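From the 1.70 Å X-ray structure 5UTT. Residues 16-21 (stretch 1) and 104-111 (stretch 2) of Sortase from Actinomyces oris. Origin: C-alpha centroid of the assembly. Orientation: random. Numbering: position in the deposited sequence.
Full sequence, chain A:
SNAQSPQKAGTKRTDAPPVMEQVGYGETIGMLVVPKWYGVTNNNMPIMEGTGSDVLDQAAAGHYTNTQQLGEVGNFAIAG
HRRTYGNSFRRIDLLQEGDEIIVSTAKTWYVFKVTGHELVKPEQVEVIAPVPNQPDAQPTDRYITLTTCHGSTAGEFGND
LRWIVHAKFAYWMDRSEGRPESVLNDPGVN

Stretch 1, residues 16-21: APPVME
Stretch 2 (104-111) STAKTWYV

Stretch 1 is an extended segment without regular helix or strand. From Ala16 to Glu21 its phi lies between -60° and -95° and its psi between 134° and 164°. Stretch 2 turns at Ala106 (-57/-35) and Lys107 (-108/-18), then runs as a strand from Thr108. Thr105 N donates a backbone hydrogen bond to Thr108 O at 2.9 Å, which closes the turn. The two segments run in opposite senses: Pro17 CA lies 7.9 Å from Tyr110 CA, Pro18 CA 7.8 Å from Thr108 CA, and Met20 CA 8.8 Å from Thr105 CA. Together they bury 257 Å².

Tyr110 gives the most surface. It joins an apolar ring to a hydroxyl that can reach the Pro18 carbonyl. Its CA-to-CB bond points sideways, but chi1 of -61° (m) and chi2 of 88° bring the end of the ring nearer to stretch 1. There Tyr110 OH donates a very short hydrogen bond of 2.5 Å to Pro18 O, which lies at the ring edge. Proline has no amide hydrogen to donate, but its carbonyl is free to accept. Pro17, buried, points toward stretch 2 and packs its CB 3.8 Å from Tyr110 CE2. Its C-gamma endo ring gives the aromatic ring an apolar surface.

Met20 covers the next largest area. It points toward stretch 2 with all three chi angles in m (-63°, -63°, -79°). This flexible, apolar chain reaches two partners: Met20 CG lies 3.8 Å from Tyr110 OH, and Met20 CE lies 3.7 Å from Thr105 CG2. Thr105, chi1 67° (p), thus offers a methyl group to the thioether end.

Pro18 follows. Its CA-to-CB bond points sideways, and its ring is C-gamma exo. Pro18 CG lies 3.8 Å from Thr108 OG1. Thr108, a small residue, is buried, chi1 -52° (m), and points toward stretch 1. Val19, chi1 179° (t), points away and remains exposed.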

# COMPACT_ATOMS: atom_id res chain seq x y z
N ALA A 16 18.28 4.75 5.59
CA ALA A 16 17.00 5.38 5.34
C ALA A 16 16.75 5.52 3.83
O ALA A 16 17.64 5.89 3.05
CB ALA A 16 16.88 6.71 6.06
N PRO A 17 15.52 5.21 3.40
CA PRO A 17 15.19 5.39 1.99
C PRO A 17 14.92 6.84 1.61
O PRO A 17 14.64 7.67 2.47
CB PRO A 17 13.90 4.60 1.85
CG PRO A 17 13.23 4.72 3.16
CD PRO A 17 14.39 4.71 4.19
N PRO A 18 14.93 7.14 0.29
CA PRO A 18 14.55 8.47 -0.13
C PRO A 18 13.07 8.72 0.18
O PRO A 18 12.25 7.80 0.08
CB PRO A 18 14.81 8.47 -1.64
CG PRO A 18 15.60 7.25 -1.92
CD PRO A 18 15.30 6.27 -0.84
N VAL A 19 12.74 9.96 0.56
CA VAL A 19 11.37 10.30 0.89
C VAL A 19 10.73 10.90 -0.35
O VAL A 19 11.33 11.72 -1.02
CB VAL A 19 11.28 11.28 2.06
CG1 VAL A 19 9.83 11.64 2.34
CG2 VAL A 19 11.90 10.66 3.31
N MET A 20 9.53 10.45 -0.67
CA MET A 20 8.81 11.08 -1.78
C MET A 20 8.26 12.44 -1.36
O MET A 20 7.76 12.60 -0.25
CB MET A 20 7.66 10.18 -2.24
CG MET A 20 8.06 8.83 -2.79
SD MET A 20 9.05 8.92 -4.28
CE MET A 20 7.78 9.22 -5.51
N GLU A 21 8.33 13.41 -2.27
CA GLU A 21 7.71 14.73 -2.07
C GLU A 21 6.21 14.60 -2.29
O GLU A 21 5.79 13.86 -3.16
CB GLU A 21 8.28 15.72 -3.09
CG GLU A 21 9.78 15.96 -2.91
CD GLU A 21 10.33 17.09 -3.75
OE1 GLU A 21 9.69 17.48 -4.77
OE2 GLU A 21 11.43 17.59 -3.37
N SER A 104 6.78 0.64 -6.34
CA SER A 104 7.79 1.15 -7.28
C SER A 104 7.52 2.63 -7.58
O SER A 104 6.42 3.02 -7.97
CB SER A 104 7.85 0.30 -8.54
OG SER A 104 6.70 0.43 -9.35
N THR A 105 8.57 3.44 -7.47
CA THR A 105 8.53 4.83 -7.93
C THR A 105 9.53 4.98 -9.06
O THR A 105 10.24 4.02 -9.41
CB THR A 105 8.85 5.79 -6.78
OG1 THR A 105 10.21 5.64 -6.36
CG2 THR A 105 7.88 5.56 -5.62
N ALA A 106 9.61 6.17 -9.65
CA ALA A 106 10.50 6.40 -10.76
C ALA A 106 11.97 6.07 -10.45
O ALA A 106 12.73 5.63 -11.32
CB ALA A 106 10.36 7.81 -11.26
N LYS A 107 12.37 6.33 -9.21
CA LYS A 107 13.76 6.16 -8.80
C LYS A 107 14.04 4.97 -7.86
O LYS A 107 15.19 4.50 -7.72
CB LYS A 107 14.19 7.48 -8.13
CG LYS A 107 14.06 8.68 -9.05
CD LYS A 107 14.55 10.02 -8.48
CE LYS A 107 14.16 11.15 -9.43
NZ LYS A 107 14.28 12.52 -8.86
N THR A 108 13.00 4.45 -7.24
CA THR A 108 13.16 3.63 -6.04
C THR A 108 12.20 2.46 -5.92
O THR A 108 11.07 2.57 -6.30
CB THR A 108 13.05 4.51 -4.76
OG1 THR A 108 13.96 5.61 -4.88
CG2 THR A 108 13.35 3.68 -3.47
N TRP A 109 12.68 1.31 -5.44
CA TRP A 109 11.81 0.22 -4.99
C TRP A 109 11.70 0.30 -3.49
O TRP A 109 12.74 0.23 -2.80
CB TRP A 109 12.38 -1.13 -5.36
CG TRP A 109 12.40 -1.43 -6.83
CD1 TRP A 109 13.46 -1.27 -7.67
CD2 TRP A 109 11.34 -1.98 -7.63
NE1 TRP A 109 13.12 -1.65 -8.95
CE2 TRP A 109 11.82 -2.10 -8.94
CE3 TRP A 109 10.02 -2.37 -7.35
CZ2 TRP A 109 11.03 -2.62 -9.98
CZ3 TRP A 109 9.25 -2.88 -8.37
CH2 TRP A 109 9.76 -3.01 -9.66
N TYR A 110 10.49 0.43 -2.96
CA TYR A 110 10.28 0.34 -1.52
C TYR A 110 9.65 -1.00 -1.17
O TYR A 110 8.55 -1.32 -1.66
CB TYR A 110 9.36 1.43 -1.03
CG TYR A 110 9.85 2.84 -1.26
CD1 TYR A 110 9.57 3.52 -2.44
CD2 TYR A 110 10.51 3.55 -0.26
CE1 TYR A 110 9.96 4.81 -2.63
CE2 TYR A 110 10.92 4.84 -0.46
CZ TYR A 110 10.64 5.48 -1.63
OH TYR A 110 11.04 6.76 -1.83
N VAL A 111 10.34 -1.76 -0.32
CA VAL A 111 9.84 -3.07 0.05
C VAL A 111 9.48 -3.11 1.55
O VAL A 111 10.34 -2.90 2.46
CB VAL A 111 10.80 -4.24 -0.31
CG1 VAL A 111 10.22 -5.55 0.20
CG2 VAL A 111 11.14 -4.32 -1.79